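Local atomic coordinates of ThiJ/PfpI domain protein (Brachyspira murdochii, PDB entry 4HCJ), a protein that is of unknown function but has the alpha-beta-alpha sandwich fold of the DJ-1/PfpI family and can bind magnesium ions. Residues L60-V65 and Q91-L96; A105-G110 and K163-A168; H134-H137 and N141-S144. All blocks are in the same frame, centred on the assembly; numbering follows the deposited sequence.

Contact 1 (L60-V65 and Q91-L96)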
ATOM      1  N   LEU A  60      11.388   4.402  -8.779  1.00  6.45           N
ATOM      2  CA  LEU A  60      12.388   4.043  -7.781  1.00  7.00           C
ATOM      3  C   LEU A  60      12.475   2.534  -7.631  1.00  6.21           C
ATOM      4  O   LEU A  60      11.454   1.842  -7.679  1.00  6.37           O
ATOM      5  CB  LEU A  60      11.948   4.577  -6.396  1.00  8.03           C
ATOM      6  CG  LEU A  60      11.956   6.097  -6.237  1.00  9.19           C
ATOM      7  CD1 LEU A  60      11.124   6.520  -5.033  1.00  9.91           C
ATOM      8  CD2 LEU A  60      13.371   6.624  -6.085  1.00 10.57           C
ATOM      9  N   LEU A  61      13.678   2.037  -7.383  1.00  6.05           N
ATOM     10  CA  LEU A  61      13.828   0.695  -6.849  1.00  6.49           C
ATOM     11  C   LEU A  61      13.450   0.721  -5.371  1.00  6.76           C
ATOM     12  O   LEU A  61      13.609   1.753  -4.710  1.00  6.82           O
ATOM     13  CB  LEU A  61      15.278   0.244  -6.936  1.00  7.37           C
ATOM     14  CG  LEU A  61      15.868   0.228  -8.349  1.00  8.50           C
ATOM     15  CD1 LEU A  61      17.359  -0.037  -8.266  1.00 10.55           C
ATOM     16  CD2 LEU A  61      15.184  -0.834  -9.198  1.00  9.42           C
ATOM     17  N   PHE A  62      13.010  -0.416  -4.816  1.00  7.07           N
ATOM     18  CA  PHE A  62      12.801  -0.480  -3.365  1.00  7.55           C
ATOM     19  C   PHE A  62      14.051   0.025  -2.636  1.00  8.00           C
ATOM     20  O   PHE A  62      13.958   0.753  -1.628  1.00  8.17           O
ATOM     21  CB  PHE A  62      12.501  -1.911  -2.905  1.00  8.02           C
ATOM     22  CG  PHE A  62      11.278  -2.527  -3.528  1.00  8.04           C
ATOM     23  CD1 PHE A  62      10.131  -1.785  -3.766  1.00  8.27           C
ATOM     24  CD2 PHE A  62      11.287  -3.864  -3.890  1.00  8.62           C
ATOM     25  CE1 PHE A  62       9.012  -2.378  -4.338  1.00  8.89           C
ATOM     26  CE2 PHE A  62      10.176  -4.457  -4.460  1.00  9.10           C
ATOM     27  CZ  PHE A  62       9.042  -3.713  -4.693  1.00  9.59           C
ATOM     28  N   SER A  63      15.216  -0.363  -3.141  1.00  9.19           N
ATOM     29  CA  SER A  63      16.467  -0.036  -2.490  1.00 11.46           C
ATOM     30  C   SER A  63      16.809   1.444  -2.508  1.00 10.64           C
ATOM     31  O   SER A  63      17.706   1.853  -1.771  1.00 12.68           O
ATOM     32  CB  SER A  63      17.618  -0.803  -3.134  1.00 14.97           C
ATOM     33  OG  SER A  63      17.808  -0.375  -4.475  1.00 17.96           O
ATOM     34  N   GLU A  64      16.105   2.226  -3.339  1.00  9.40           N
ATOM     35  CA  GLU A  64      16.321   3.669  -3.454  1.00  9.71           C
ATOM     36  C   GLU A  64      15.376   4.491  -2.600  1.00 10.33           C
ATOM     37  O   GLU A  64      15.473   5.707  -2.559  1.00 12.97           O
ATOM     38  CB  GLU A  64      16.185   4.105  -4.919  1.00  9.76           C
ATOM     39  CG  GLU A  64      17.293   3.550  -5.811  1.00 10.19           C
ATOM     40  CD  GLU A  64      17.070   3.781  -7.302  1.00 10.20           C
ATOM     41  OE1 GLU A  64      15.906   3.872  -7.754  1.00  9.42           O
ATOM     42  OE2 GLU A  64      18.074   3.846  -8.038  1.00 12.09           O
ATOM     43  N   VAL A  65      14.469   3.832  -1.899  1.00  9.65           N
ATOM     44  CA  VAL A  65      13.477   4.555  -1.118  1.00 10.47           C
ATOM     45  C   VAL A  65      14.075   5.139   0.148  1.00 13.38           C
ATOM     46  O   VAL A  65      14.747   4.441   0.902  1.00 14.27           O
ATOM     47  CB  VAL A  65      12.312   3.629  -0.756  1.00  9.09           C
ATOM     48  CG1 VAL A  65      11.392   4.274   0.287  1.00  9.71           C
ATOM     49  CG2 VAL A  65      11.551   3.251  -2.017  1.00  8.78           C
ATOM     50  N   GLN A  91       8.737  -6.087   2.862  1.00  6.37           N
ATOM     51  CA  GLN A  91       8.471  -6.141   4.298  1.00  6.57           C
ATOM     52  C   GLN A  91       9.304  -5.102   5.034  1.00  6.84           C
ATOM     53  O   GLN A  91       8.829  -4.442   5.962  1.00  7.13           O
ATOM     54  CB  GLN A  91       8.755  -7.541   4.843  1.00  7.02           C
ATOM     55  CG  GLN A  91       7.839  -8.610   4.283  1.00  7.39           C
ATOM     56  CD  GLN A  91       8.234  -9.995   4.717  1.00  8.60           C
ATOM     57  OE1 GLN A  91       9.048 -10.174   5.616  1.00 11.66           O
ATOM     58  NE2 GLN A  91       7.679 -10.988   4.054  1.00  8.47           N
ATOM     59  N   GLY A  92      10.551  -4.933   4.598  1.00  7.01           N
ATOM     60  CA  GLY A  92      11.438  -3.963   5.204  1.00  7.60           C
ATOM     61  C   GLY A  92      10.909  -2.542   5.048  1.00  7.28           C
ATOM     62  O   GLY A  92      11.021  -1.734   5.966  1.00  7.66           O
ATOM     63  N   LEU A  93      10.337  -2.224   3.887  1.00  7.09           N
ATOM     64  CA  LEU A  93       9.739  -0.897   3.707  1.00  7.34           C
ATOM     65  C   LEU A  93       8.524  -0.692   4.607  1.00  7.21           C
ATOM     66  O   LEU A  93       8.316   0.408   5.128  1.00  7.86           O
ATOM     67  CB  LEU A  93       9.385  -0.641   2.243  1.00  8.06           C
ATOM     68  CG  LEU A  93      10.579  -0.506   1.293  1.00  9.67           C
ATOM     69  CD1 LEU A  93      10.101  -0.328  -0.144  1.00 10.14           C
ATOM     70  CD2 LEU A  93      11.485   0.654   1.701  1.00 11.15           C
ATOM     71  N   ALA A  94       7.711  -1.722   4.792  1.00  6.74           N
ATOM     72  CA  ALA A  94       6.568  -1.610   5.698  1.00  6.97           C
ATOM     73  C   ALA A  94       7.043  -1.233   7.105  1.00  7.35           C
ATOM     74  O   ALA A  94       6.504  -0.322   7.740  1.00  8.13           O
ATOM     75  CB  ALA A  94       5.791  -2.903   5.740  1.00  7.60           C
ATOM     76  N   LYS A  95       8.065  -1.936   7.585  0.50  7.54           N
ATOM     77  CA  LYS A  95       8.596  -1.680   8.917  0.50  8.78           C
ATOM     78  C   LYS A  95       9.264  -0.308   9.000  0.50  9.30           C
ATOM     79  O   LYS A  95       9.112   0.406   9.995  0.50 10.05           O
ATOM     80  CB  LYS A  95       9.586  -2.778   9.314  0.50 10.25           C
ATOM     81  CG  LYS A  95       8.944  -4.153   9.402  0.50 12.86           C
ATOM     82  CD  LYS A  95       9.878  -5.208   9.954  0.50 18.16           C
ATOM     83  CE  LYS A  95       9.851  -6.464   9.099  0.50 20.91           C
ATOM     84  NZ  LYS A  95      10.815  -6.375   7.965  0.50 21.64           N
ATOM     85  N   LEU A  96       9.998   0.053   7.948  1.00  9.48           N
ATOM     86  CA  LEU A  96      10.696   1.342   7.902  1.00 10.26           C
ATOM     87  C   LEU A  96       9.702   2.487   8.055  1.00  9.27           C
ATOM     88  O   LEU A  96       9.903   3.418   8.842  1.00 10.05           O
ATOM     89  CB  LEU A  96      11.446   1.490   6.578  1.00 11.33           C
ATOM     90  CG  LEU A  96      12.159   2.821   6.314  1.00 12.76           C
ATOM     91  CD1 LEU A  96      13.354   2.968   7.216  1.00 14.31           C
ATOM     92  CD2 LEU A  96      12.548   2.901   4.839  1.00 13.33           C
TER
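Leu93 turns its side chain so that CG stands anti to its own carbonyl carbon (chi1 -68°), and with CD1 carried on in an extended path (chi2 177°) the isobutyl fork reaches away from the helix toward residues 60-65. Phe62 has the same first torsion, with CG beside its backbone N, and its CB and CD1 lie against one prong of that fork. The two prongs of Leu93 divide the work. Leu93 CD1 lies 3.9 Å from Phe62 CD1 and 4.0 Å from Phe62 CB, meeting the ring obliquely near its root, and the two side chains cross at about a right angle. Leu93 CD2 instead turns to Val65, sitting 3.9 Å from Val65 CG1 and equally close to its CB. Between the two segments the contact is wholly apolar and buries 156 Å² in total.

The example illustrates how an alpha-beta-alpha sandwich packs a helix against the turn that follows a strand: helix 88-99 meets the short 3-10 turn just past strand 55-61. Val13 of strand 9-13 touches both Phe62 and Leu93, so the pair rests on the sheet, while Phe97, one turn beyond Leu93 on the helix, reaches Val65. The turn is fixed by its own polar bonds. Glu64 N donates to Leu61 O at 2.9 Å, and Val65 N to Phe62 O. Glu64 then folds its carboxylate back, so that Leu61 N reaches Glu64 OE1 at 2.9 Å along a nearly straight path (171°), although it comes from above the carboxylate plane.

Contact 2 (A105-G110 and K163-A168); sequences AGIGSG and KDFANA
The carbonyl oxygen of Ile107, a residue whose side chain lies on the ring of Phe165, accepts Gly110 N at 3.0 Å and closes a type II' turn at the end of strand 103-107. Upstream of this turn the strand offers Phe165 a shallow seat made by three consecutive residues. Ile107 CB stands over the middle of one ring face, 3.9 Å from the centroid and 11° off the ring normal, a clear CH-pi contact. Around it the ethyl and methyl branches of Ile107 spread: CG2 comes within 3.8 Å of Phe165 CE2, and CD1 reaches back to Phe165 CD2 at the same distance. Phe165 holds CG anti to the backbone N (chi1 170°), which sends the ring from the helix down to the strand. Its far end meets Ala105 CB, 3.7 Å from Phe165 CZ, and Gly106 O lies 3.4 Å from Phe165 CE1 in an oblique approach. Val154 and Ala156 of the adjacent strand 153-156 also touch the ring, so it bridges two strands. Helix 162-174 runs almost exactly antiparallel to the strand (175°), with the axes of the short segments 9.8 Å apart. Such a helix layered on the sheet belongs to the alpha-beta-alpha sandwich, and the sharp turn through Gly108, with its positive phi, probably corresponds to the nucleophile elbow of the DJ-1/PfpI family, whose members commonly place cysteine where Gly108 offers no thiol.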
ATOM      1  N   ALA A 105      -0.134   1.917   4.453  1.00  5.43           N
ATOM      2  CA  ALA A 105      -1.442   1.586   3.918  1.00  5.54           C
ATOM      3  C   ALA A 105      -1.321   0.440   2.928  1.00  5.12           C
ATOM      4  O   ALA A 105      -0.337   0.373   2.183  1.00  5.75           O
ATOM      5  CB  ALA A 105      -2.069   2.810   3.254  1.00  6.39           C
ATOM      6  N   GLY A 106      -2.306  -0.441   2.892  1.00  5.05           N
ATOM      7  CA  GLY A 106      -2.328  -1.513   1.921  1.00  5.33           C
ATOM      8  C   GLY A 106      -3.738  -1.792   1.466  1.00  5.19           C
ATOM      9  O   GLY A 106      -4.699  -1.649   2.239  1.00  5.51           O
ATOM     10  N   ILE A 107      -3.854  -2.254   0.232  1.00  4.96           N
ATOM     11  CA  ILE A 107      -5.134  -2.581  -0.349  1.00  5.32           C
ATOM     12  C   ILE A 107      -5.073  -3.930  -1.031  1.00  5.32           C
ATOM     13  O   ILE A 107      -4.090  -4.276  -1.697  1.00  5.66           O
ATOM     14  CB  ILE A 107      -5.643  -1.448  -1.296  1.00  5.84           C
ATOM     15  CG1 ILE A 107      -6.997  -1.810  -1.911  1.00  6.11           C
ATOM     16  CG2 ILE A 107      -4.602  -1.063  -2.352  1.00  6.06           C
ATOM     17  CD1 ILE A 107      -7.737  -0.625  -2.528  1.00  6.77           C
ATOM     18  N   GLY A 108      -6.120  -4.717  -0.842  1.00  5.55           N
ATOM     19  CA  GLY A 108      -6.167  -6.031  -1.450  1.00  6.09           C
ATOM     20  C   GLY A 108      -4.953  -6.847  -1.046  1.00  5.88           C
ATOM     21  O   GLY A 108      -4.545  -6.860   0.115  1.00  5.84           O
ATOM     22  N   SER A 109      -4.360  -7.533  -2.017  1.00  5.74           N
ATOM     23  CA  SER A 109      -3.220  -8.400  -1.728  1.00  6.02           C
ATOM     24  C   SER A 109      -2.001  -7.664  -1.154  1.00  5.48           C
ATOM     25  O   SER A 109      -1.129  -8.296  -0.570  1.00  5.72           O
ATOM     26  CB  SER A 109      -2.841  -9.211  -2.953  1.00  7.19           C
ATOM     27  OG  SER A 109      -3.883 -10.119  -3.254  1.00  8.25           O
ATOM     28  N   GLY A 110      -1.941  -6.338  -1.301  1.00  5.39           N
ATOM     29  CA  GLY A 110      -0.870  -5.598  -0.657  1.00  5.81           C
ATOM     30  C   GLY A 110      -0.841  -5.747   0.860  1.00  5.45           C
ATOM     31  O   GLY A 110       0.224  -5.659   1.483  1.00  5.63           O
ATOM     32  N   LYS A 163     -11.430   3.683  -4.195  1.00  6.72           N
ATOM     33  CA  LYS A 163     -11.711   5.091  -3.926  1.00  7.10           C
ATOM     34  C   LYS A 163     -11.926   5.362  -2.434  1.00  6.95           C
ATOM     35  O   LYS A 163     -11.403   6.341  -1.876  1.00  7.16           O
ATOM     36  CB  LYS A 163     -12.907   5.579  -4.754  1.00  8.23           C
ATOM     37  CG  LYS A 163     -12.639   5.538  -6.251  1.00  9.40           C
ATOM     38  CD  LYS A 163     -13.876   5.906  -7.078  1.00 11.46           C
ATOM     39  CE  LYS A 163     -13.610   5.744  -8.581  1.00 13.42           C
ATOM     40  NZ  LYS A 163     -14.891   5.746  -9.346  1.00 16.67           N
ATOM     41  N   ASP A 164     -12.684   4.489  -1.780  1.00  7.58           N
ATOM     42  CA  ASP A 164     -12.879   4.631  -0.340  1.00  9.02           C
ATOM     43  C   ASP A 164     -11.548   4.566   0.420  1.00  7.17           C
ATOM     44  O   ASP A 164     -11.313   5.313   1.381  1.00  7.00           O
ATOM     45  CB  ASP A 164     -13.820   3.535   0.186  1.00 14.15           C
ATOM     46  CG  ASP A 164     -15.261   3.722  -0.257  1.00 22.93           C
ATOM     47  OD1 ASP A 164     -15.639   4.841  -0.653  1.00 24.42           O
ATOM     48  OD2 ASP A 164     -16.028   2.741  -0.159  1.00 29.53           O
ATOM     49  N   PHE A 165     -10.675   3.665  -0.017  1.00  6.28           N
ATOM     50  CA  PHE A 165      -9.345   3.513   0.555  1.00  6.18           C
ATOM     51  C   PHE A 165      -8.559   4.810   0.403  1.00  5.70           C
ATOM     52  O   PHE A 165      -7.998   5.330   1.365  1.00  5.90           O
ATOM     53  CB  PHE A 165      -8.629   2.373  -0.170  1.00  5.83           C
ATOM     54  CG  PHE A 165      -7.168   2.240   0.130  1.00  5.62           C
ATOM     55  CD1 PHE A 165      -6.719   1.849   1.381  1.00  5.59           C
ATOM     56  CD2 PHE A 165      -6.231   2.470  -0.876  1.00  5.94           C
ATOM     57  CE1 PHE A 165      -5.364   1.656   1.624  1.00  6.10           C
ATOM     58  CE2 PHE A 165      -4.870   2.286  -0.640  1.00  6.42           C
ATOM     59  CZ  PHE A 165      -4.440   1.881   0.611  1.00  6.37           C
ATOM     60  N   ALA A 166      -8.484   5.319  -0.820  1.00  5.76           N
ATOM     61  CA  ALA A 166      -7.719   6.536  -1.070  1.00  6.33           C
ATOM     62  C   ALA A 166      -8.265   7.709  -0.255  1.00  6.23           C
ATOM     63  O   ALA A 166      -7.501   8.487   0.333  1.00  6.48           O
ATOM     64  CB  ALA A 166      -7.710   6.852  -2.556  1.00  6.53           C
ATOM     65  N   ASN A 167      -9.592   7.850  -0.211  1.00  6.72           N
ATOM     66  CA  ASN A 167     -10.180   8.923   0.579  1.00  7.63           C
ATOM     67  C   ASN A 167      -9.821   8.794   2.062  1.00  7.34           C
ATOM     68  O   ASN A 167      -9.575   9.803   2.737  1.00  7.44           O
ATOM     69  CB  ASN A 167     -11.702   8.964   0.402  1.00  8.72           C
ATOM     70  CG  ASN A 167     -12.125   9.493  -0.961  1.00 10.33           C
ATOM     71  OD1 ASN A 167     -11.464  10.346  -1.539  1.00 11.21           O
ATOM     72  ND2 ASN A 167     -13.261   9.003  -1.464  1.00 12.02           N
ATOM     73  N   ALA A 168      -9.806   7.562   2.578  1.00  6.64           N
ATOM     74  CA  ALA A 168      -9.445   7.351   3.980  1.00  7.14           C
ATOM     75  C   ALA A 168      -7.985   7.718   4.250  1.00  6.76           C
ATOM     76  O   ALA A 168      -7.672   8.345   5.260  1.00  7.40           O
ATOM     77  CB  ALA A 168      -9.722   5.909   4.404  1.00  7.78           C
TER

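Contact 3 (H134-H137 and N141-S144)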
ATOM      1  N   HIS A 134      -3.484 -15.703   5.274  1.00  7.52           N
ATOM      2  CA  HIS A 134      -2.190 -15.067   5.502  1.00  8.06           C
ATOM      3  C   HIS A 134      -2.285 -13.956   6.519  1.00  7.38           C
ATOM      4  O   HIS A 134      -1.387 -13.746   7.345  1.00  8.21           O
ATOM      5  CB  HIS A 134      -1.638 -14.485   4.208  1.00  9.58           C
ATOM      6  CG  HIS A 134      -1.640 -15.453   3.079  1.00 12.02           C
ATOM      7  ND1 HIS A 134      -0.678 -16.424   2.940  1.00 16.23           N
ATOM      8  CD2 HIS A 134      -2.480 -15.590   2.026  1.00 13.90           C
ATOM      9  CE1 HIS A 134      -0.939 -17.138   1.861  1.00 16.81           C
ATOM     10  NE2 HIS A 134      -2.031 -16.659   1.296  1.00 16.08           N
ATOM     11  N   VAL A 135      -3.380 -13.206   6.443  1.00  7.27           N
ATOM     12  CA  VAL A 135      -3.551 -12.060   7.312  1.00  7.56           C
ATOM     13  C   VAL A 135      -3.816 -12.509   8.755  1.00  7.67           C
ATOM     14  O   VAL A 135      -3.229 -11.963   9.700  1.00  8.28           O
ATOM     15  CB  VAL A 135      -4.611 -11.120   6.720  1.00  8.55           C
ATOM     16  CG1 VAL A 135      -4.902  -9.955   7.658  1.00  9.90           C
ATOM     17  CG2 VAL A 135      -4.096 -10.582   5.364  1.00  9.04           C
ATOM     18  N   ARG A 136      -4.651 -13.535   8.934  1.00  7.38           N
ATOM     19  CA  ARG A 136      -4.855 -14.081  10.263  1.00  7.24           C
ATOM     20  C   ARG A 136      -3.575 -14.713  10.807  1.00  6.78           C
ATOM     21  O   ARG A 136      -3.315 -14.642  12.021  1.00  7.32           O
ATOM     22  CB  ARG A 136      -5.972 -15.119  10.283  1.00  8.46           C
ATOM     23  CG  ARG A 136      -7.349 -14.531  10.078  1.00 10.14           C
ATOM     24  CD  ARG A 136      -8.452 -15.529  10.481  1.00 14.23           C
ATOM     25  NE  ARG A 136      -9.792 -15.073  10.093  1.00 19.25           N
ATOM     26  CZ  ARG A 136     -10.529 -14.208  10.774  1.00 23.78           C
ATOM     27  NH1 ARG A 136     -10.075 -13.672  11.906  1.00 30.77           N
ATOM     28  NH2 ARG A 136     -11.734 -13.882  10.317  1.00 25.04           N
ATOM     29  N   HIS A 137      -2.763 -15.316   9.936  1.00  6.67           N
ATOM     30  CA  HIS A 137      -1.513 -15.906  10.376  1.00  6.77           C
ATOM     31  C   HIS A 137      -0.585 -14.854  10.994  1.00  6.86           C
ATOM     32  O   HIS A 137       0.179 -15.156  11.921  1.00  7.49           O
ATOM     33  CB  HIS A 137      -0.824 -16.612   9.209  1.00  7.20           C
ATOM     34  CG  HIS A 137       0.481 -17.241   9.570  1.00  7.41           C
ATOM     35  ND1 HIS A 137       0.582 -18.421  10.272  1.00  8.05           N
ATOM     36  CD2 HIS A 137       1.748 -16.822   9.344  1.00  8.67           C
ATOM     37  CE1 HIS A 137       1.865 -18.711  10.439  1.00  8.38           C
ATOM     38  NE2 HIS A 137       2.591 -17.753   9.889  1.00  9.53           N
ATOM     39  N   ASN A 141      -6.621  -8.797  13.232  1.00  6.66           N
ATOM     40  CA  ASN A 141      -8.054  -9.013  13.392  1.00  7.01           C
ATOM     41  C   ASN A 141      -8.764  -8.537  12.142  1.00  6.85           C
ATOM     42  O   ASN A 141      -8.658  -7.369  11.780  1.00  7.45           O
ATOM     43  CB  ASN A 141      -8.608  -8.240  14.590  1.00  8.04           C
ATOM     44  CG  ASN A 141      -7.761  -8.405  15.825  1.00  8.56           C
ATOM     45  OD1 ASN A 141      -7.495  -9.532  16.257  1.00  9.15           O
ATOM     46  ND2 ASN A 141      -7.316  -7.291  16.398  1.00  9.07           N
ATOM     47  N   ILE A 142      -9.492  -9.431  11.484  1.00  7.65           N
ATOM     48  CA  ILE A 142     -10.164  -9.076  10.246  1.00  8.11           C
ATOM     49  C   ILE A 142     -11.546  -8.507  10.533  1.00  7.61           C
ATOM     50  O   ILE A 142     -12.430  -9.195  11.073  1.00  9.47           O
ATOM     51  CB  ILE A 142     -10.246 -10.270   9.276  1.00 10.58           C
ATOM     52  CG1 ILE A 142      -8.831 -10.752   8.912  1.00 13.48           C
ATOM     53  CG2 ILE A 142     -10.995  -9.854   8.019  1.00 10.56           C
ATOM     54  CD1 ILE A 142      -8.799 -11.922   8.002  1.00 13.97           C
HETATM   55  N   MSE A 143     -11.761  -7.253  10.155  0.52  7.29           N
HETATM   56  CA  MSE A 143     -13.038  -6.595  10.387  0.52  7.68           C
HETATM   57  C   MSE A 143     -13.936  -6.691   9.159  0.52  7.97           C
HETATM   58  O   MSE A 143     -13.450  -6.696   8.029  0.52  8.08           O
HETATM   59  CB  MSE A 143     -12.807  -5.129  10.746  0.52  7.17           C
HETATM   60  CG  MSE A 143     -11.635  -4.885  11.692  0.52  6.93           C
HETATM   61 SE   MSE A 143     -11.736  -5.816  13.383  0.52  6.96          SE
HETATM   62  CE  MSE A 143     -13.190  -4.755  14.167  0.52 11.92           C
ATOM     63  N   SER A 144     -15.246  -6.752   9.383  0.52  8.23           N
ATOM     64  CA  SER A 144     -16.236  -6.810   8.310  0.52  9.06           C
ATOM     65  C   SER A 144     -16.437  -5.427   7.715  0.52  8.09           C
ATOM     66  O   SER A 144     -17.523  -4.853   7.809  0.52  8.88           O
ATOM     67  CB  SER A 144     -17.579  -7.317   8.848  0.52 12.46           C
ATOM     68  OG  SER A 144     -17.477  -8.630   9.360  0.52 16.21           O
TER
HETATM   69  O   HOH W   1     -10.888 -11.477  13.345  1.00 27.63           O
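One face of the Arg136 guanidinium is covered by Ile142 CD1, which lies 3.9 Å above the plane and is shifted from its middle toward the rim; at the edge, in the plane of the group, sits a water molecule. The two residues belong to a small beta-alpha-beta unit in which strand 124-125, helix 132-137 and strand 141-142 follow one another, the two strands being parallel neighbours. Contact 3 is therefore an example of a crossover helix packing on the strand that comes after it.

Arg136 sits on the exposed side of the helix, and its CB does not point directly at the strand. The side chain gets there by length: with CG beside the backbone N (chi1 -70°) and an extended run from CG to NE, it crosses Ile142 at about a right angle. The shortest approach is that of Arg136 CG to Ile142 CD1, 3.6 Å, so the aliphatic stem takes part in the contact as well as the charged head. Further out, Arg136 NH2 comes within 4.0 Å of Ile142 CB.

Deeper in, the buried Val135 faces the same isoleucine, its CG1 lying 4.2 Å from Ile142 CG1. Cys127 touches both side chains, and Val112 of helix 110-116 backs Val135, tying the unit to the main body. His137, at the end of this helix, is a magnesium-binding residue of the protein, though the ion of that site is not bound to this chain. Separately, a magnesium ion lies about 8 Å from the Arg136 side chain.

Polar linkage between helix and strand passes through the water. It accepts a hydrogen bond from Arg136 NH1 at 2.7 Å and a second one from the backbone, its oxygen lying 3.1 Å from Ile142 N.

In the fold
Contacts 1 and 2 both pack a helix against the large mixed sheet, with centres 18 Å apart and nearest atoms about 8 Å apart. They are joined in sequence, because helix 88-99 leads directly into strand 103-107, and contact 1 closes before contact 2 opens. Contact 3 lies inside the long loop closed by contact 2, its centre 15 Å from that of contact 2 and 24 Å from that of contact 1, and belongs to a separate small two-stranded parallel sheet. The three thus sample the sandwich core, at contacts 1 and 2, and a peripheral beta-alpha-beta unit inserted between two core elements, which carries the magnesium-binding His137.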